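Local coordinates for protein amidase, hydantoinase/carbamoylase family (Paraburkholderia phymatum, PDB 6C0D) that probably hydrolyses N-carbamoyl-L-amino acids, as a homodimeric, zinc-binding enzyme of the peptidase M20 family, at residues T72-S77 against A125-S130; G81-I86 against R186-A191. All blocks are in the same frame, centred on the assembly; numbering follows the deposited sequence. Where two conformers were deposited one is given.

How the contacts relate
Both contacts join neighbouring strands around the same run of the fold, 73-76 to 125-130 in contact 1 and 83-88 to 189-198 in contact 2, with 125-130 and 83-88 themselves paired as neighbours. Contact 1 is buried and antiparallel, a regular ladder of backbone bonds. Contact 2, partly exposed and parallel only at Ala83 with Gln189, lies where the strand starting at Gln189 emerges from a loop; here three backbone bonds hold the segments while Arg188 and Gln189 pack against Ala83 and Val85 and turn polar ends to Asp127 of contact 1. The two are sewn together by a salt bridge from Asp127 OD2 to Arg188 NH2, 2.7 Å. Contact 1 runs inward toward the zinc site, whereas contact 2 stays away from it.

Contact 1: residues T72-S77 against A125-S130; sequences TVFGRS and AVDVAS
The Phe74 ring lies over the neighbouring strand with Val128 O beneath one face, 3.9 Å from the plane and displaced toward the rim. Ala129 CB and Asp127 CB approach it obliquely, the first 3.7 Å from Phe74 CD1, the second 3.6 Å from Phe74 CZ. Phe74 CG, anti to the backbone N (chi1 -161°), starts the ring that brings CD1 to Ala129. The Asp127 carboxylate is turned 69° from the ring, and its OD1 takes the Ser77 N-H at 2.8 Å from the anti side, the donor standing 31° out of the carboxylate plane. OD2 is held by a salt bridge to Arg188 and a hydrogen bond from Gln189, which probably compensates the buried charge. Below this side-chain layer runs the antiparallel ladder: Val73 and Ser130 form one hydrogen-bonded pair, Gly75 and Val128 the next, with Gly75 N to Val128 O at 2.8 Å and almost straight. Beyond Asp127 a water takes over, linking Ser77 OG, 2.9 Å away, to Val126 N; Ser77 OG is also bonded to Lys79 N. Val73 and Val128 face the other way, onto helix 45-60. Ser130 OG bonds Ser90, and its side chain is about 5 Å from that of the zinc ligand His89. Such a helix-covered sheet, with a strand leading toward the metal, belongs to the zinc-binding domain of M20 enzymes.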
loop_
_atom_site.group_PDB
_atom_site.type_symbol
_atom_site.label_atom_id
_atom_site.label_comp_id
_atom_site.label_asym_id
_atom_site.label_seq_id
_atom_site.Cartn_x
_atom_site.Cartn_y
_atom_site.Cartn_z
ATOM N N THR A 72 20.018 -33.631 -0.242
ATOM C CA THR A 72 20.092 -33.833 1.198
ATOM C C THR A 72 21.442 -34.446 1.552
ATOM O O THR A 72 21.961 -35.296 0.822
ATOM C CB THR A 72 18.944 -34.738 1.656
ATOM O OG1 THR A 72 17.717 -33.997 1.630
ATOM C CG2 THR A 72 19.185 -35.308 3.064
ATOM N N VAL A 73 22.041 -33.992 2.649
ATOM C CA VAL A 73 23.219 -34.662 3.189
ATOM C C VAL A 73 22.719 -35.576 4.289
ATOM O O VAL A 73 22.075 -35.111 5.241
ATOM C CB VAL A 73 24.273 -33.678 3.726
ATOM C CG1 VAL A 73 25.605 -34.419 3.917
ATOM C CG2 VAL A 73 24.457 -32.511 2.776
ATOM N N PHE A 74 22.988 -36.873 4.157
ATOM C CA PHE A 74 22.521 -37.838 5.139
ATOM C C PHE A 74 23.681 -38.725 5.563
ATOM O O PHE A 74 24.328 -39.353 4.716
ATOM C CB PHE A 74 21.365 -38.682 4.590
ATOM C CG PHE A 74 20.567 -39.361 5.672
ATOM C CD1 PHE A 74 19.532 -38.689 6.312
ATOM C CD2 PHE A 74 20.886 -40.651 6.084
ATOM C CE1 PHE A 74 18.809 -39.305 7.336
ATOM C CE2 PHE A 74 20.162 -41.275 7.110
ATOM C CZ PHE A 74 19.129 -40.596 7.733
ATOM N N GLY A 75 23.935 -38.770 6.866
ATOM C CA GLY A 75 24.943 -39.637 7.434
ATOM C C GLY A 75 24.255 -40.722 8.235
ATOM O O GLY A 75 23.704 -40.455 9.312
ATOM N N ARG A 76 24.247 -41.939 7.696
ATOM C CA ARG A 76 23.544 -43.058 8.312
ATOM C C ARG A 76 24.497 -43.788 9.251
ATOM O O ARG A 76 25.639 -44.079 8.884
ATOM C CB ARG A 76 23.029 -44.009 7.233
ATOM C CG ARG A 76 22.076 -45.127 7.694
ATOM C CD ARG A 76 21.681 -45.950 6.465
ATOM N NE ARG A 76 20.668 -46.980 6.717
ATOM C CZ ARG A 76 20.952 -48.252 6.992
ATOM N NH1 ARG A 76 22.220 -48.639 7.089
ATOM N NH2 ARG A 76 19.974 -49.141 7.171
ATOM N N SER A 77 24.037 -44.061 10.464
ATOM C CA SER A 77 24.820 -44.883 11.375
ATOM C C SER A 77 25.140 -46.247 10.754
ATOM O O SER A 77 24.367 -46.803 9.962
ATOM C CB SER A 77 24.048 -45.069 12.685
ATOM O OG SER A 77 24.782 -45.836 13.628
ATOM N N ALA A 125 22.374 -46.359 17.465
ATOM C CA ALA A 125 22.422 -45.798 16.120
ATOM C C ALA A 125 21.864 -44.375 16.114
ATOM O O ALA A 125 20.722 -44.141 16.527
ATOM C CB ALA A 125 21.650 -46.687 15.141
ATOM N N VAL A 126 22.671 -43.425 15.637
ATOM C CA VAL A 126 22.251 -42.035 15.445
ATOM C C VAL A 126 22.560 -41.653 14.000
ATOM O O VAL A 126 23.711 -41.773 13.568
ATOM C CB VAL A 126 22.975 -41.081 16.409
ATOM C CG1 VAL A 126 22.519 -39.619 16.151
ATOM C CG2 VAL A 126 22.723 -41.504 17.870
ATOM N N ASP A 127 21.533 -41.231 13.250
ATOM C CA ASP A 127 21.674 -40.712 11.889
ATOM C C ASP A 127 21.660 -39.184 11.946
ATOM O O ASP A 127 21.051 -38.598 12.844
ATOM C CB ASP A 127 20.531 -41.165 10.959
ATOM C CG ASP A 127 20.424 -42.685 10.784
ATOM O OD1 ASP A 127 21.384 -43.446 11.056
ATOM O OD2 ASP A 127 19.349 -43.123 10.302
ATOM N N VAL A 128 22.327 -38.533 10.984
ATOM C CA VAL A 128 22.390 -37.072 10.949
ATOM C C VAL A 128 21.945 -36.576 9.580
ATOM O O VAL A 128 22.393 -37.099 8.557
ATOM C CB VAL A 128 23.821 -36.572 11.267
ATOM C CG1 VAL A 128 23.877 -35.055 11.273
ATOM C CG2 VAL A 128 24.288 -37.139 12.605
ATOM N N ALA A 129 21.125 -35.516 9.548
ATOM C CA ALA A 129 20.573 -35.057 8.275
ATOM C C ALA A 129 20.643 -33.545 8.104
ATOM O O ALA A 129 20.420 -32.788 9.056
ATOM C CB ALA A 129 19.108 -35.477 8.120
ATOM N N SER A 130 20.919 -33.116 6.867
ATOM C CA SER A 130 20.623 -31.758 6.404
ATOM C C SER A 130 19.644 -31.883 5.241
ATOM O O SER A 130 20.051 -32.204 4.117
ATOM C CB SER A 130 21.886 -31.006 5.981
ATOM O OG SER A 130 21.539 -29.755 5.395
HETATM O O HOH W 1 25.530 -43.308 14.886
#

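Contact 2: residues G81-I86 against R186-A191; sequences GPALVI and RKRQRA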
loop_
_atom_site.group_PDB
_atom_site.type_symbol
_atom_site.label_atom_id
_atom_site.label_comp_id
_atom_site.label_asym_id
_atom_site.label_seq_id
_atom_site.Cartn_x
_atom_site.Cartn_y
_atom_site.Cartn_z
ATOM N N GLY A 81 20.145 -52.079 14.841
ATOM C CA GLY A 81 19.064 -51.743 15.745
ATOM C C GLY A 81 18.365 -50.435 15.421
ATOM O O GLY A 81 18.619 -49.806 14.390
ATOM N N PRO A 82 17.475 -49.992 16.311
ATOM C CA PRO A 82 16.678 -48.792 16.026
ATOM C C PRO A 82 17.516 -47.533 16.086
ATOM O O PRO A 82 18.437 -47.412 16.897
ATOM C CB PRO A 82 15.620 -48.789 17.138
ATOM C CG PRO A 82 16.270 -49.534 18.268
ATOM C CD PRO A 82 17.134 -50.597 17.613
ATOM N N ALA A 83 17.133 -46.559 15.261
ATOM C CA ALA A 83 17.927 -45.354 15.069
ATOM C C ALA A 83 17.137 -44.110 15.449
ATOM O O ALA A 83 15.922 -44.023 15.244
ATOM C CB ALA A 83 18.396 -45.228 13.609
ATOM N N LEU A 84 17.857 -43.151 16.003
ATOM C CA LEU A 84 17.383 -41.792 16.194
ATOM C C LEU A 84 17.994 -40.918 15.102
ATOM O O LEU A 84 19.210 -40.928 14.917
ATOM C CB LEU A 84 17.800 -41.291 17.580
ATOM C CG LEU A 84 17.674 -39.774 17.838
ATOM C CD1 LEU A 84 16.210 -39.395 17.832
ATOM C CD2 LEU A 84 18.301 -39.472 19.201
ATOM N N VAL A 85 17.163 -40.155 14.395
ATOM C CA VAL A 85 17.625 -39.224 13.363
ATOM C C VAL A 85 17.654 -37.824 13.970
ATOM O O VAL A 85 16.662 -37.389 14.567
ATOM C CB VAL A 85 16.702 -39.258 12.129
ATOM C CG1 VAL A 85 17.221 -38.317 11.020
ATOM C CG2 VAL A 85 16.516 -40.689 11.595
ATOM N N ILE A 86 18.783 -37.125 13.851
ATOM C CA ILE A 86 18.893 -35.756 14.355
ATOM C C ILE A 86 19.306 -34.872 13.193
ATOM O O ILE A 86 20.271 -35.185 12.489
ATOM C CB ILE A 86 19.924 -35.630 15.498
ATOM C CG1 ILE A 86 19.702 -36.729 16.541
ATOM C CG2 ILE A 86 19.851 -34.208 16.106
ATOM C CD1 ILE A 86 20.778 -36.759 17.625
ATOM N N ARG A 186 10.802 -46.935 8.162
ATOM C CA ARG A 186 10.010 -46.876 9.386
ATOM C C ARG A 186 10.301 -48.025 10.350
ATOM O O ARG A 186 10.046 -47.882 11.549
ATOM C CB ARG A 186 8.518 -46.858 9.035
ATOM C CG ARG A 186 8.067 -45.532 8.437
ATOM C CD ARG A 186 6.882 -45.714 7.482
ATOM N NE ARG A 186 6.469 -44.450 6.863
ATOM C CZ ARG A 186 6.996 -43.947 5.747
ATOM N NH1 ARG A 186 7.968 -44.591 5.111
ATOM N NH2 ARG A 186 6.553 -42.793 5.266
ATOM N N LYS A 187 10.802 -49.167 9.869
ATOM C CA LYS A 187 11.166 -50.218 10.814
ATOM C C LYS A 187 12.424 -49.852 11.605
ATOM O O LYS A 187 12.540 -50.215 12.781
ATOM C CB LYS A 187 11.368 -51.548 10.087
ATOM N N ARG A 188 13.362 -49.128 10.988
ATOM C CA ARG A 188 14.647 -48.796 11.602
ATOM C C ARG A 188 14.657 -47.432 12.293
ATOM O O ARG A 188 15.109 -47.326 13.438
ATOM C CB ARG A 188 15.752 -48.855 10.533
ATOM C CG ARG A 188 17.117 -48.339 10.977
ATOM C CD ARG A 188 18.195 -48.522 9.896
ATOM N NE ARG A 188 19.433 -47.982 10.431
ATOM C CZ ARG A 188 19.733 -46.685 10.439
ATOM N NH1 ARG A 188 20.848 -46.267 11.027
ATOM N NH2 ARG A 188 18.921 -45.798 9.865
ATOM N N GLN A 189 14.196 -46.374 11.614
ATOM C CA GLN A 189 14.272 -44.999 12.121
ATOM C C GLN A 189 13.020 -44.700 12.936
ATOM O O GLN A 189 11.926 -44.553 12.381
ATOM C CB GLN A 189 14.446 -44.035 10.948
ATOM C CG GLN A 189 15.828 -44.225 10.300
ATOM C CD GLN A 189 15.915 -43.750 8.867
ATOM O OE1 GLN A 189 14.989 -43.944 8.088
ATOM N NE2 GLN A 189 17.043 -43.125 8.508
ATOM N N ARG A 190 13.173 -44.620 14.258
ATOM C CA ARG A 190 11.999 -44.602 15.117
ATOM C C ARG A 190 11.747 -43.266 15.798
ATOM O O ARG A 190 10.707 -43.124 16.456
ATOM C CB ARG A 190 12.098 -45.692 16.189
ATOM C CG ARG A 190 12.076 -47.120 15.634
ATOM C CD ARG A 190 10.858 -47.380 14.758
ATOM N NE ARG A 190 9.596 -47.015 15.398
ATOM C CZ ARG A 190 8.665 -46.257 14.828
ATOM N NH1 ARG A 190 8.849 -45.789 13.602
ATOM N NH2 ARG A 190 7.544 -45.973 15.476
ATOM N N ALA A 191 12.630 -42.288 15.631
ATOM C CA ALA A 191 12.432 -40.988 16.269
ATOM C C ALA A 191 13.266 -39.954 15.537
ATOM O O ALA A 191 14.301 -40.284 14.958
ATOM C CB ALA A 191 12.829 -41.019 17.746
HETATM O O HOH W 2 20.442 -49.424 12.538
#
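Arg188 lays its guanidinium flat over Ala83, whose CB sits 3.6 Å above the group's plane, displaced toward the rim; Arg188 CZ is 3.7 Å from that CB. The side chain, extended from CG to NE, carries the group there. At its edge, in plane, lies Gln189 NE2; Arg188 NH2 makes a salt bridge and NE2 a hydrogen bond to Asp127 OD2, while Gln189 OE1 accepts from Asp185 N. A water accepts from Arg188 NE at 2.7 Å and lies close to Gly81 O, bridging the two segments. Val85 lies aslant the Gln189 chain, its CG2 3.8 Å from Gln189 CG. Ala83 pairs in parallel with Gln189 within the mixed sheet of the M20 zinc-binding domain: Ala83 N donates to Arg188 O at 2.8 Å, and Ala83 O accepts from Arg190 N at 3.0 Å. The next bond, a nearly straight 2.9 Å from Val85 N, goes to Ala191 O, because the register slips at Arg190 (psi -4°), and the strand segments diverge at 66°. On the sheet face opposite Ala83, Leu84 CD1 packs 3.8 Å from Ala191 CB, and the leucine also touches Ala413 and Ile416 of helix 399-419.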